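GphF (Cystobacter violaceus, PDB 6MFC) is a GNAT-like decarboxylase that takes part in the initiation of polyketide biosynthesis. Local coordinates at residues Y83-A88 and A111-G116; L117-A122 and S130-F135; V150-C155 and G212-H217. One frame throughout, in Å; residues are numbered along the deposited sequence.

Interaction 1. Residues Y83-A88 and A111-G116; sequences YAQRIA and ALQLLG
The side-chain amides of Gln85 and Gln113 lie next to each other on one face of the antiparallel pair of GNAT-fold strands 77-87 and 111-119, their planes turned 57° apart. Gln85 NE2 gives a hydrogen bond to Gln113 OE1 (3.2 Å), tilted from both amide planes, and Ile87 CG2 packs against that same oxygen (3.5 Å). Near the Gln85 amide sits the methyl Leu115 CD1, 4.1 Å from Gln85 CD. NE2 also reaches Leu101 O, and OE1 accepts from Arg60, fixing the rotation of the group. Gln85 places CG between its backbone N and carbonyl carbon (chi1 70°) and then runs extended, alongside the extended chain of Gln113. The Tyr83 ring makes a cation-pi contact with Arg61 and rests on Leu58 and Val62 of helix 55-64. On the reverse face Leu112 CD1 covers Ala84 CB (3.8 Å), and the chain of Arg86 stretches outward to Gly109 O. Backbone bonds join Gln85 to Gln113 in both directions and Ile87 N to Ala111 O. A classic beta bulge breaks the register, Leu115 and Gly116 both facing Tyr83, as in the bulged fourth strand of GNAT enzymes. Tyr83 N bonds to Gly116 O (2.9 Å), while Leu115 N meets Tyr83 O (3.0 Å) from above its carbonyl plane.

Interaction 2. Residues L117-A122 and S130-F135; sequences LNVDPA and SLLLEF
Leu117 lays its methyl CD1 over the backbone of helix 128-140 at the Leu132-Leu133 step, overlapping both side-chain roots and the peptide between them. CD1 is 3.8 Å from Leu133 N and also touches the CB atoms of Leu132 and Leu133. The reach comes from chi1 of -177°, which holds CG anti to the backbone N. Leu132 returns the contact further along the strand: the Leu132 and Val119 side chains pass each other head to tail, CD1 of Leu132 lying 4.2 Å from CG2 of Val119. The same Leu132 CD1 is 4.0 Å from Asn118 O. No hydrogen bond crosses between the segments; strand and helix meet by van der Waals packing of leucine and valine methyls, in part against backbone atoms, with their axes 9.2 Å apart and 151° between their directions. This is the first strand-to-helix half of a beta-alpha-beta unit, which strand 148-153 completes. The turn between the two elements probably corresponds to the pyrophosphate-binding loop that precedes this helix in GNAT acetyltransferases. At the start of that turn Asp120 OD1 accepts from Ala122 N (2.8 Å) through its anti lone pair, closing an Asx turn, and the same oxygen forms a salt bridge with Arg45. Leu117 also borders a bound glycerol, probably from the crystallisation liquor. Asn118, pointing to the other face of the sheet, packs against helix 36-46 and accepts from Trp47 at OD1. Around the helix, Leu132 reaches Ile28 of strand 27-30 and Thr82 of strand 77-87, Phe135 meets Trp70 edge-to-face, and Leu133 turns to Phe186 and His190 of helix 182-190, the neighbouring helix on the same face of the sheet.

Interaction 3. Residues V150-C155 and G212-H217; sequences VGVSRC and GVIVIH
Val150 turns CG1 anti to its own carbonyl carbon (chi1 -50°) and Ile216 does the same with its CG1 (chi1 -59°), which sets the two side chains alongside each other with their ends in the same direction, Val150 CG1 3.9 Å from Ile216 CG2. Val152 instead carries CG1 anti to its backbone N (chi1 178°), and that methyl reaches over Gly212 CA (3.6 Å). These groups belong to an antiparallel pairing in the GNAT-like sheet, on the face that also bears Ile214. Four backbone bonds tie the strands: Gly151 and Val215 bond in both directions, Val215 N to Gly151 O being 2.8 Å, and Ser153 and Val213 likewise. Val213 N approaches Ser153 O from above the carbonyl plane (3.2 Å). On the other face Gly151 presents no side chain, and Val215 CG2 lies 3.5 Å from Gly151 O; a pentaethylene glycol, probably from the crystallisation liquor, is bound close to this glycine. Val215 CG1 also meets Ser153 CB (4.0 Å). Helix 182-190 covers this second face through Leu184, which touches Ser153, Val213 and Val215, while Val172 and Tyr168 of helix 168-172 lie on Val213. Strand 148-153 lies between strand 212-218 and strand 111-119, parallel to the latter, Val150 bonding to Leu112 and Leu114; strand 212-218 pairs in turn with strand 193-198, where Ile198 packs on Val152 and Ile214.

How the interactions relate
All three contacts involve one mixed sheet. Interactions 1 and 2 share strand 111-119, used first for pairing and then for packing against a helix, while interaction 3 continues the sheet on the side of strand 111-119 away from strand 77-87. Interactions 2 and 3 are buried; interaction 1 is only partly so, with Ala88 exposed at its end. The chemistry follows place. The two strand pairs rest on backbone hydrogen bonds, with a side-chain amide bond added in interaction 1 and aliphatic cover in interaction 3, whereas interaction 2 has no hydrogen bond across it and rests on van der Waals packing. Leu133 CD1 touches both Leu114 and His217, bridging all three.

Interaction 1. Residues Y83-A88 and A111-G116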
loop_
_atom_site.group_PDB
_atom_site.type_symbol
_atom_site.label_atom_id
_atom_site.label_comp_id
_atom_site.label_asym_id
_atom_site.label_seq_id
_atom_site.Cartn_x
_atom_site.Cartn_y
_atom_site.Cartn_z
ATOM N N TYR A 83 -3.141 -0.659 6.431
ATOM C CA TYR A 83 -4.581 -0.678 6.227
ATOM C C TYR A 83 -4.927 -1.648 5.108
ATOM O O TYR A 83 -4.171 -1.802 4.144
ATOM C CB TYR A 83 -5.109 0.715 5.886
ATOM C CG TYR A 83 -4.620 1.798 6.818
ATOM C CD1 TYR A 83 -5.328 2.123 7.967
ATOM C CD2 TYR A 83 -3.454 2.499 6.546
ATOM C CE1 TYR A 83 -4.886 3.117 8.820
ATOM C CE2 TYR A 83 -3.003 3.493 7.393
ATOM C CZ TYR A 83 -3.723 3.799 8.530
ATOM O OH TYR A 83 -3.278 4.789 9.377
ATOM N N ALA A 84 -6.081 -2.299 5.236
ATOM C CA ALA A 84 -6.506 -3.258 4.228
ATOM C C ALA A 84 -8.013 -3.444 4.303
ATOM O O ALA A 84 -8.623 -3.276 5.363
ATOM C CB ALA A 84 -5.795 -4.605 4.398
ATOM N N GLN A 85 -8.604 -3.790 3.162
ATOM C CA GLN A 85 -10.012 -4.148 3.092
ATOM C C GLN A 85 -10.167 -5.312 2.126
ATOM O O GLN A 85 -9.340 -5.523 1.238
ATOM C CB GLN A 85 -10.893 -2.969 2.653
ATOM C CG GLN A 85 -10.736 -2.558 1.199
ATOM C CD GLN A 85 -11.595 -1.360 0.840
ATOM O OE1 GLN A 85 -12.225 -0.752 1.705
ATOM N NE2 GLN A 85 -11.625 -1.015 -0.443
ATOM N N ARG A 86 -11.239 -6.072 2.319
ATOM C CA ARG A 86 -11.498 -7.267 1.526
ATOM C C ARG A 86 -12.367 -6.893 0.331
ATOM O O ARG A 86 -13.466 -6.353 0.502
ATOM C CB ARG A 86 -12.174 -8.335 2.383
ATOM C CG ARG A 86 -12.192 -9.722 1.770
ATOM C CD ARG A 86 -12.507 -10.766 2.828
ATOM N NE ARG A 86 -12.408 -12.126 2.309
ATOM C CZ ARG A 86 -12.399 -13.214 3.071
ATOM N NH1 ARG A 86 -12.479 -13.104 4.390
ATOM N NH2 ARG A 86 -12.305 -14.414 2.516
ATOM N N ILE A 87 -11.870 -7.165 -0.875
ATOM C CA ILE A 87 -12.613 -6.863 -2.094
ATOM C C ILE A 87 -12.850 -8.151 -2.871
ATOM O O ILE A 87 -12.429 -9.233 -2.444
ATOM C CB ILE A 87 -11.880 -5.819 -2.956
ATOM C CG1 ILE A 87 -10.593 -6.406 -3.532
ATOM C CG2 ILE A 87 -11.575 -4.573 -2.141
ATOM C CD1 ILE A 87 -9.793 -5.425 -4.364
ATOM N N ALA A 88 -13.521 -8.041 -4.020
ATOM C CA ALA A 88 -13.894 -9.223 -4.790
ATOM C C ALA A 88 -12.663 -9.987 -5.266
ATOM O O ALA A 88 -12.502 -11.178 -4.977
ATOM C CB ALA A 88 -14.773 -8.817 -5.975
ATOM N N ALA A 111 -9.926 -11.770 -1.987
ATOM C CA ALA A 111 -8.684 -11.025 -2.122
ATOM C C ALA A 111 -8.698 -9.854 -1.151
ATOM O O ALA A 111 -9.734 -9.212 -0.962
ATOM C CB ALA A 111 -8.482 -10.529 -3.559
ATOM N N LEU A 112 -7.547 -9.584 -0.543
ATOM C CA LEU A 112 -7.393 -8.511 0.434
ATOM C C LEU A 112 -6.558 -7.395 -0.180
ATOM O O LEU A 112 -5.426 -7.630 -0.617
ATOM C CB LEU A 112 -6.742 -9.035 1.715
ATOM C CG LEU A 112 -6.576 -8.053 2.877
ATOM C CD1 LEU A 112 -7.929 -7.607 3.404
ATOM C CD2 LEU A 112 -5.743 -8.676 3.988
ATOM N N GLN A 113 -7.115 -6.188 -0.213
ATOM C CA GLN A 113 -6.480 -5.050 -0.866
ATOM C C GLN A 113 -5.709 -4.218 0.151
ATOM O O GLN A 113 -6.260 -3.828 1.184
ATOM C CB GLN A 113 -7.518 -4.173 -1.565
ATOM C CG GLN A 113 -6.935 -2.908 -2.166
ATOM C CD GLN A 113 -7.996 -1.885 -2.505
ATOM O OE1 GLN A 113 -9.168 -2.056 -2.171
ATOM N NE2 GLN A 113 -7.591 -0.810 -3.170
ATOM N N LEU A 114 -4.444 -3.940 -0.151
ATOM C CA LEU A 114 -3.633 -3.064 0.684
ATOM C C LEU A 114 -3.960 -1.613 0.353
ATOM O O LEU A 114 -3.719 -1.159 -0.770
ATOM C CB LEU A 114 -2.145 -3.338 0.473
ATOM C CG LEU A 114 -1.569 -4.638 1.035
ATOM C CD1 LEU A 114 -0.105 -4.793 0.647
ATOM C CD2 LEU A 114 -1.732 -4.677 2.543
ATOM N N LEU A 115 -4.516 -0.890 1.323
ATOM C CA LEU A 115 -4.779 0.530 1.139
ATOM C C LEU A 115 -3.584 1.393 1.515
ATOM O O LEU A 115 -3.458 2.517 1.016
ATOM C CB LEU A 115 -6.001 0.951 1.959
ATOM C CG LEU A 115 -7.315 0.263 1.584
ATOM C CD1 LEU A 115 -8.440 0.740 2.480
ATOM C CD2 LEU A 115 -7.651 0.513 0.125
ATOM N N GLY A 116 -2.704 0.890 2.376
ATOM C CA GLY A 116 -1.537 1.642 2.786
ATOM C C GLY A 116 -0.618 0.873 3.709
ATOM O O GLY A 116 -1.058 -0.013 4.448
#

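Interaction 2. Residues L117-A122 and S130-F135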
loop_
_atom_site.group_PDB
_atom_site.type_symbol
_atom_site.label_atom_id
_atom_site.label_comp_id
_atom_site.label_asym_id
_atom_site.label_seq_id
_atom_site.Cartn_x
_atom_site.Cartn_y
_atom_site.Cartn_z
ATOM N N LEU A 117 0.673 1.197 3.661
ATOM C CA LEU A 117 1.669 0.629 4.569
ATOM C C LEU A 117 2.685 1.732 4.842
ATOM O O LEU A 117 3.526 2.036 3.989
ATOM C CB LEU A 117 2.324 -0.615 3.977
ATOM C CG LEU A 117 3.348 -1.366 4.835
ATOM C CD1 LEU A 117 3.265 -2.859 4.567
ATOM C CD2 LEU A 117 4.764 -0.871 4.575
ATOM N N ASN A 118 2.593 2.341 6.020
ATOM C CA ASN A 118 3.453 3.451 6.404
ATOM C C ASN A 118 4.416 3.002 7.491
ATOM O O ASN A 118 4.017 2.313 8.438
ATOM C CB ASN A 118 2.628 4.642 6.896
ATOM C CG ASN A 118 1.676 5.166 5.844
ATOM O OD1 ASN A 118 1.969 5.123 4.649
ATOM N ND2 ASN A 118 0.526 5.667 6.282
ATOM N N VAL A 119 5.683 3.381 7.344
ATOM C CA VAL A 119 6.698 3.192 8.370
ATOM C C VAL A 119 7.391 4.531 8.574
ATOM O O VAL A 119 7.747 5.202 7.599
ATOM C CB VAL A 119 7.716 2.102 7.988
ATOM C CG1 VAL A 119 8.715 1.898 9.116
ATOM C CG2 VAL A 119 7.000 0.800 7.660
ATOM N N ASP A 120 7.566 4.920 9.834
ATOM C CA ASP A 120 8.130 6.227 10.146
ATOM C C ASP A 120 9.507 6.365 9.504
ATOM O O ASP A 120 10.326 5.441 9.601
ATOM C CB ASP A 120 8.222 6.417 11.660
ATOM C CG ASP A 120 8.508 7.856 12.058
ATOM O OD1 ASP A 120 9.559 8.399 11.655
ATOM O OD2 ASP A 120 7.675 8.449 12.775
ATOM N N PRO A 121 9.793 7.481 8.827
ATOM C CA PRO A 121 11.109 7.636 8.184
ATOM C C PRO A 121 12.280 7.580 9.151
ATOM O O PRO A 121 13.411 7.343 8.713
ATOM C CB PRO A 121 11.010 9.010 7.509
ATOM C CG PRO A 121 9.546 9.228 7.312
ATOM C CD PRO A 121 8.880 8.587 8.494
ATOM N N ALA A 122 12.051 7.790 10.447
ATOM C CA ALA A 122 13.128 7.733 11.426
ATOM C C ALA A 122 13.487 6.311 11.837
ATOM O O ALA A 122 14.495 6.122 12.525
ATOM C CB ALA A 122 12.755 8.544 12.667
ATOM N N SER A 130 9.437 -4.366 5.760
ATOM C CA SER A 130 9.316 -5.763 5.369
ATOM C C SER A 130 8.659 -6.607 6.451
ATOM O O SER A 130 8.088 -7.658 6.138
ATOM C CB SER A 130 10.692 -6.333 5.026
ATOM O OG SER A 130 11.546 -6.308 6.156
ATOM N N LEU A 131 8.724 -6.176 7.711
ATOM C CA LEU A 131 8.074 -6.926 8.781
ATOM C C LEU A 131 6.559 -6.803 8.690
ATOM O O LEU A 131 5.838 -7.803 8.790
ATOM C CB LEU A 131 8.574 -6.444 10.142
ATOM C CG LEU A 131 7.919 -7.115 11.352
ATOM C CD1 LEU A 131 8.158 -8.616 11.332
ATOM C CD2 LEU A 131 8.419 -6.508 12.652
ATOM N N LEU A 132 6.056 -5.581 8.497
ATOM C CA LEU A 132 4.614 -5.385 8.378
ATOM C C LEU A 132 4.059 -6.101 7.153
ATOM O O LEU A 132 2.990 -6.721 7.219
ATOM C CB LEU A 132 4.283 -3.892 8.315
ATOM C CG LEU A 132 4.410 -3.074 9.602
ATOM C CD1 LEU A 132 4.041 -1.622 9.340
ATOM C CD2 LEU A 132 3.541 -3.660 10.706
ATOM N N LEU A 133 4.772 -6.028 6.027
ATOM C CA LEU A 133 4.306 -6.682 4.809
ATOM C C LEU A 133 4.223 -8.191 4.998
ATOM O O LEU A 133 3.175 -8.801 4.758
ATOM C CB LEU A 133 5.228 -6.334 3.640
ATOM C CG LEU A 133 4.915 -7.037 2.318
ATOM C CD1 LEU A 133 3.494 -6.733 1.870
ATOM C CD2 LEU A 133 5.914 -6.636 1.246
ATOM N N GLU A 134 5.322 -8.811 5.434
ATOM C CA GLU A 134 5.314 -10.249 5.677
ATOM C C GLU A 134 4.351 -10.640 6.790
ATOM O O GLU A 134 3.914 -11.795 6.837
ATOM C CB GLU A 134 6.725 -10.738 6.007
ATOM C CG GLU A 134 7.625 -10.905 4.791
ATOM C CD GLU A 134 7.197 -12.057 3.899
ATOM O OE1 GLU A 134 6.464 -12.945 4.384
ATOM O OE2 GLU A 134 7.595 -12.077 2.715
ATOM N N PHE A 135 4.012 -9.708 7.684
ATOM C CA PHE A 135 3.000 -9.992 8.695
ATOM C C PHE A 135 1.610 -10.040 8.076
ATOM O O PHE A 135 0.812 -10.929 8.395
ATOM C CB PHE A 135 3.059 -8.943 9.806
ATOM C CG PHE A 135 2.138 -9.227 10.959
ATOM C CD1 PHE A 135 0.850 -8.716 10.979
ATOM C CD2 PHE A 135 2.563 -10.002 12.027
ATOM C CE1 PHE A 135 0.003 -8.977 12.039
ATOM C CE2 PHE A 135 1.720 -10.265 13.092
ATOM C CZ PHE A 135 0.440 -9.753 13.099
#

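Interaction 3. Residues V150-C155 and G212-H217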
loop_
_atom_site.group_PDB
_atom_site.type_symbol
_atom_site.label_atom_id
_atom_site.label_comp_id
_atom_site.label_asym_id
_atom_site.label_seq_id
_atom_site.Cartn_x
_atom_site.Cartn_y
_atom_site.Cartn_z
ATOM N N VAL A 150 -3.412 -7.867 -2.795
ATOM C CA VAL A 150 -3.124 -6.983 -3.912
ATOM C C VAL A 150 -3.114 -5.543 -3.414
ATOM O O VAL A 150 -3.499 -5.244 -2.284
ATOM C CB VAL A 150 -4.125 -7.156 -5.068
ATOM C CG1 VAL A 150 -4.275 -8.629 -5.426
ATOM C CG2 VAL A 150 -5.459 -6.553 -4.693
ATOM N N GLY A 151 -2.662 -4.648 -4.286
ATOM C CA GLY A 151 -2.604 -3.235 -3.965
ATOM C C GLY A 151 -2.149 -2.450 -5.174
ATOM O O GLY A 151 -1.654 -3.007 -6.156
ATOM N N VAL A 152 -2.334 -1.139 -5.088
ATOM C CA VAL A 152 -1.918 -0.213 -6.132
ATOM C C VAL A 152 -0.698 0.529 -5.602
ATOM O O VAL A 152 -0.821 1.486 -4.828
ATOM C CB VAL A 152 -3.041 0.751 -6.530
ATOM C CG1 VAL A 152 -2.552 1.725 -7.587
ATOM C CG2 VAL A 152 -4.246 -0.026 -7.035
ATOM N N SER A 153 0.487 0.087 -6.013
ATOM C CA SER A 153 1.735 0.680 -5.556
ATOM C C SER A 153 2.048 1.922 -6.391
ATOM O O SER A 153 1.208 2.432 -7.136
ATOM C CB SER A 153 2.859 -0.351 -5.612
ATOM O OG SER A 153 4.088 0.205 -5.182
ATOM N N ARG A 154 3.275 2.426 -6.272
ATOM C CA ARG A 154 3.691 3.625 -6.984
ATOM C C ARG A 154 5.206 3.588 -7.151
ATOM O O ARG A 154 5.886 2.687 -6.653
ATOM C CB ARG A 154 3.227 4.888 -6.248
ATOM C CG ARG A 154 3.727 4.993 -4.815
ATOM C CD ARG A 154 3.219 6.258 -4.141
ATOM N NE ARG A 154 3.599 7.463 -4.873
ATOM C CZ ARG A 154 4.728 8.134 -4.672
ATOM N NH1 ARG A 154 5.595 7.720 -3.758
ATOM N NH2 ARG A 154 4.991 9.221 -5.385
ATOM N N CYS A 155 5.732 4.577 -7.868
ATOM C CA CYS A 155 7.161 4.696 -8.121
ATOM C C CYS A 155 7.695 5.933 -7.412
ATOM O O CYS A 155 7.099 7.012 -7.502
ATOM C CB CYS A 155 7.451 4.772 -9.622
ATOM S SG CYS A 155 7.121 3.238 -10.514
ATOM N N GLY A 212 -0.961 4.333 -11.380
ATOM C CA GLY A 212 -0.844 3.424 -10.258
ATOM C C GLY A 212 -0.555 2.011 -10.720
ATOM O O GLY A 212 -1.168 1.529 -11.678
ATOM N N VAL A 213 0.373 1.333 -10.053
ATOM C CA VAL A 213 0.828 0.009 -10.459
ATOM C C VAL A 213 0.162 -1.031 -9.570
ATOM O O VAL A 213 0.280 -0.975 -8.340
ATOM C CB VAL A 213 2.360 -0.103 -10.389
ATOM C CG1 VAL A 213 2.803 -1.528 -10.684
ATOM C CG2 VAL A 213 3.000 0.873 -11.362
ATOM N N ILE A 214 -0.530 -1.981 -10.190
ATOM C CA ILE A 214 -1.187 -3.059 -9.459
ATOM C C ILE A 214 -0.167 -4.157 -9.177
ATOM O O ILE A 214 0.409 -4.737 -10.102
ATOM C CB ILE A 214 -2.384 -3.611 -10.244
ATOM C CG1 ILE A 214 -3.438 -2.524 -10.452
ATOM C CG2 ILE A 214 -2.987 -4.810 -9.524
ATOM C CD1 ILE A 214 -4.634 -2.986 -11.253
ATOM N N VAL A 215 0.058 -4.439 -7.897
ATOM C CA VAL A 215 0.898 -5.551 -7.469
ATOM C C VAL A 215 -0.005 -6.631 -6.892
ATOM O O VAL A 215 -1.039 -6.342 -6.280
ATOM C CB VAL A 215 1.964 -5.108 -6.443
ATOM C CG1 VAL A 215 2.907 -4.093 -7.067
ATOM C CG2 VAL A 215 1.310 -4.526 -5.202
ATOM N N ILE A 216 0.378 -7.889 -7.105
ATOM C CA ILE A 216 -0.416 -9.033 -6.669
ATOM C C ILE A 216 0.493 -9.992 -5.916
ATOM O O ILE A 216 1.468 -10.501 -6.482
ATOM C CB ILE A 216 -1.096 -9.751 -7.847
ATOM C CG1 ILE A 216 -2.025 -8.794 -8.599
ATOM C CG2 ILE A 216 -1.870 -10.961 -7.351
ATOM C CD1 ILE A 216 -2.714 -9.428 -9.784
ATOM N N HIS A 217 0.173 -10.241 -4.647
ATOM C CA HIS A 217 0.883 -11.222 -3.827
ATOM C C HIS A 217 0.051 -12.499 -3.803
ATOM O O HIS A 217 -0.878 -12.631 -3.002
ATOM C CB HIS A 217 1.121 -10.700 -2.413
ATOM C CG HIS A 217 2.146 -9.613 -2.322
ATOM N ND1 HIS A 217 3.483 -9.868 -2.100
ATOM C CD2 HIS A 217 2.029 -8.267 -2.400
ATOM C CE1 HIS A 217 4.145 -8.726 -2.054
ATOM N NE2 HIS A 217 3.286 -7.739 -2.235
#